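Long-range contact in periplasmic binding protein component of an ABC type zinc uptake transporter (Synechocystis sp., PDB 1PQ4), which binds zinc in the periplasm and probably delivers it to the membrane permease of an ABC-type zinc uptake transporter: residues 131-136 and 195-200. Residues are numbered along the deposited sequence; the frame is centred on the assembly and turned at random.
Sequences DPHIWL and VFHPSW. With ZN (zinc ion), chain C.
Zinc joins segments 131-136 and 195-200: His133 NE2 and His197 NE2 each bind the ion at 2.1 Å, a water binds ZN at 2.3 Å, and His37 NE2 supplies the fourth ligand. The two rings cross obliquely, planes at 70°. His133 CG stands anti to the carbonyl carbon, beside the backbone N (chi1 -58°). Behind the metal, Asp131 OD1 accepts twice, from His133 ND1 (2.6 Å) through its syn lone pair, nearly in the ring plane, and from His133 N through its anti lone pair, an Asx turn. This grip fixes the ring's rotation and would make the imidazole a stronger donor to zinc; His197 ND1 is hydrogen-bonded to Glu215 OE1, which may act similarly. No direct hydrogen bond joins 131-136 to 195-200. Instead one water donates to Asp131 OD2 and Pro198 O, another to His133 O and Ser199 O. Carbon packing fills the rest: Ser199 CA sits over the centre of the His133 ring, with Pro132 CG on the opposite face. Farther from the zinc, Leu136 CD1 lies over the six-membered ring of Trp200, 3.8 Å from CZ3. Trp200 occupies the N-cap position of helix 201-206. Loops following strands of two different sheets thus meet at a buried interlobe metal site, as in cluster 9 (ZnuA-like) solute-binding proteins.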
loop_
_atom_site.group_PDB
_atom_site.type_symbol
_atom_site.label_atom_id
_atom_site.label_comp_id
_atom_site.label_asym_id
_atom_site.label_seq_id
_atom_site.Cartn_x
_atom_site.Cartn_y
_atom_site.Cartn_z
ATOM N N ASP A 131 -0.760 4.854 10.891
ATOM C CA ASP A 131 -0.951 3.700 9.996
ATOM C C ASP A 131 -0.280 4.171 8.724
ATOM O O ASP A 131 -0.677 5.166 8.135
ATOM C CB ASP A 131 -2.434 3.487 9.735
ATOM C CG ASP A 131 -2.698 2.243 8.895
ATOM O OD1 ASP A 131 -1.877 1.912 8.004
ATOM O OD2 ASP A 131 -3.737 1.621 9.136
ATOM N N PRO A 132 0.722 3.437 8.256
ATOM C CA PRO A 132 1.412 3.873 7.046
ATOM C C PRO A 132 0.851 3.422 5.681
ATOM O O PRO A 132 1.398 3.788 4.660
ATOM C CB PRO A 132 2.819 3.299 7.259
ATOM C CG PRO A 132 2.500 1.941 7.820
ATOM C CD PRO A 132 1.324 2.201 8.795
ATOM N N HIS A 133 -0.261 2.700 5.682
ATOM C CA HIS A 133 -0.737 2.116 4.432
ATOM C C HIS A 133 -1.476 3.078 3.526
ATOM O O HIS A 133 -2.562 2.777 2.988
ATOM C CB HIS A 133 -1.578 0.890 4.788
ATOM C CG HIS A 133 -0.836 -0.151 5.580
ATOM N ND1 HIS A 133 -0.855 -0.194 6.966
ATOM C CD2 HIS A 133 -0.074 -1.199 5.183
ATOM C CE1 HIS A 133 -0.149 -1.225 7.381
ATOM N NE2 HIS A 133 0.333 -1.853 6.325
ATOM N N ILE A 134 -0.891 4.259 3.362
ATOM C CA ILE A 134 -1.572 5.294 2.586
ATOM C C ILE A 134 -1.540 5.064 1.064
ATOM O O ILE A 134 -2.239 5.759 0.319
ATOM C CB ILE A 134 -0.954 6.693 2.892
ATOM C CG1 ILE A 134 0.565 6.669 2.542
ATOM C CG2 ILE A 134 -1.202 7.018 4.398
ATOM C CD1 ILE A 134 1.054 6.230 1.182
ATOM N N TRP A 135 -0.775 4.074 0.611
ATOM C CA TRP A 135 -0.667 3.888 -0.839
ATOM C C TRP A 135 -1.828 3.123 -1.443
ATOM O O TRP A 135 -1.861 2.906 -2.667
ATOM C CB TRP A 135 0.673 3.198 -1.203
ATOM C CG TRP A 135 0.734 1.739 -0.724
ATOM C CD1 TRP A 135 0.301 0.617 -1.387
ATOM C CD2 TRP A 135 1.290 1.293 0.510
ATOM N NE1 TRP A 135 0.572 -0.514 -0.631
ATOM C CE2 TRP A 135 1.181 -0.125 0.538
ATOM C CE3 TRP A 135 1.887 1.962 1.600
ATOM C CZ2 TRP A 135 1.652 -0.893 1.614
ATOM C CZ3 TRP A 135 2.354 1.204 2.671
ATOM C CH2 TRP A 135 2.239 -0.210 2.667
ATOM N N LEU A 136 -2.765 2.708 -0.585
ATOM C CA LEU A 136 -3.904 1.945 -1.090
ATOM C C LEU A 136 -5.175 2.776 -1.141
ATOM O O LEU A 136 -6.266 2.246 -1.306
ATOM C CB LEU A 136 -4.095 0.666 -0.244
ATOM C CG LEU A 136 -2.889 -0.281 -0.460
ATOM C CD1 LEU A 136 -2.880 -1.327 0.657
ATOM C CD2 LEU A 136 -2.917 -0.940 -1.836
ATOM N N VAL A 195 -9.448 -9.869 6.964
ATOM C CA VAL A 195 -8.174 -9.994 6.289
ATOM C C VAL A 195 -7.174 -10.364 7.344
ATOM O O VAL A 195 -7.408 -10.189 8.538
ATOM C CB VAL A 195 -7.661 -8.663 5.665
ATOM C CG1 VAL A 195 -8.500 -8.282 4.541
ATOM C CG2 VAL A 195 -7.669 -7.533 6.738
ATOM N N PHE A 196 -6.066 -10.893 6.901
ATOM C CA PHE A 196 -5.093 -11.273 7.889
ATOM C C PHE A 196 -4.364 -10.025 8.377
ATOM O O PHE A 196 -4.517 -9.650 9.523
ATOM C CB PHE A 196 -4.101 -12.283 7.327
ATOM C CG PHE A 196 -3.064 -12.676 8.334
ATOM C CD1 PHE A 196 -3.419 -13.468 9.434
ATOM C CD2 PHE A 196 -1.777 -12.147 8.269
ATOM C CE1 PHE A 196 -2.527 -13.723 10.449
ATOM C CE2 PHE A 196 -0.862 -12.409 9.312
ATOM C CZ PHE A 196 -1.260 -13.200 10.393
ATOM N N HIS A 197 -3.614 -9.384 7.477
ATOM C CA HIS A 197 -2.807 -8.198 7.852
ATOM C C HIS A 197 -3.606 -6.940 7.488
ATOM O O HIS A 197 -4.050 -6.787 6.345
ATOM C CB HIS A 197 -1.497 -8.271 7.094
ATOM C CG HIS A 197 -0.648 -7.060 7.260
ATOM N ND1 HIS A 197 0.047 -6.792 8.421
ATOM C CD2 HIS A 197 -0.374 -6.039 6.407
ATOM C CE1 HIS A 197 0.721 -5.666 8.279
ATOM N NE2 HIS A 197 0.478 -5.185 7.071
ATOM N N PRO A 198 -3.786 -6.024 8.459
ATOM C CA PRO A 198 -4.561 -4.808 8.232
ATOM C C PRO A 198 -3.859 -3.761 7.411
ATOM O O PRO A 198 -3.352 -2.773 7.920
ATOM C CB PRO A 198 -4.905 -4.342 9.659
ATOM C CG PRO A 198 -3.654 -4.692 10.423
ATOM C CD PRO A 198 -3.225 -6.055 9.826
ATOM N N SER A 199 -3.792 -3.965 6.124
ATOM C CA SER A 199 -3.173 -2.913 5.347
ATOM C C SER A 199 -4.231 -2.085 4.636
ATOM O O SER A 199 -3.896 -1.210 3.831
ATOM C CB SER A 199 -2.239 -3.542 4.325
ATOM O OG SER A 199 -2.878 -4.599 3.704
ATOM N N TRP A 200 -5.506 -2.336 4.929
ATOM C CA TRP A 200 -6.556 -1.668 4.155
ATOM C C TRP A 200 -7.390 -0.622 4.900
ATOM O O TRP A 200 -8.510 -0.318 4.468
ATOM C CB TRP A 200 -7.517 -2.738 3.552
ATOM C CG TRP A 200 -6.797 -3.848 2.816
ATOM C CD1 TRP A 200 -6.343 -5.039 3.338
ATOM C CD2 TRP A 200 -6.346 -3.803 1.465
ATOM N NE1 TRP A 200 -5.625 -5.733 2.383
ATOM C CE2 TRP A 200 -5.610 -4.991 1.224
ATOM C CE3 TRP A 200 -6.490 -2.869 0.426
ATOM C CZ2 TRP A 200 -5.016 -5.261 -0.007
ATOM C CZ3 TRP A 200 -5.901 -3.142 -0.806
ATOM C CH2 TRP A 200 -5.166 -4.333 -1.010
HETATM ZN ZN ZN C . 1.430 -3.643 6.097
HETATM O O HOH W 1 -4.332 -0.284 7.312
HETATM O O HOH W 2 -4.965 1.268 3.453
HETATM O O HOH W 3 1.659 -4.037 3.863
#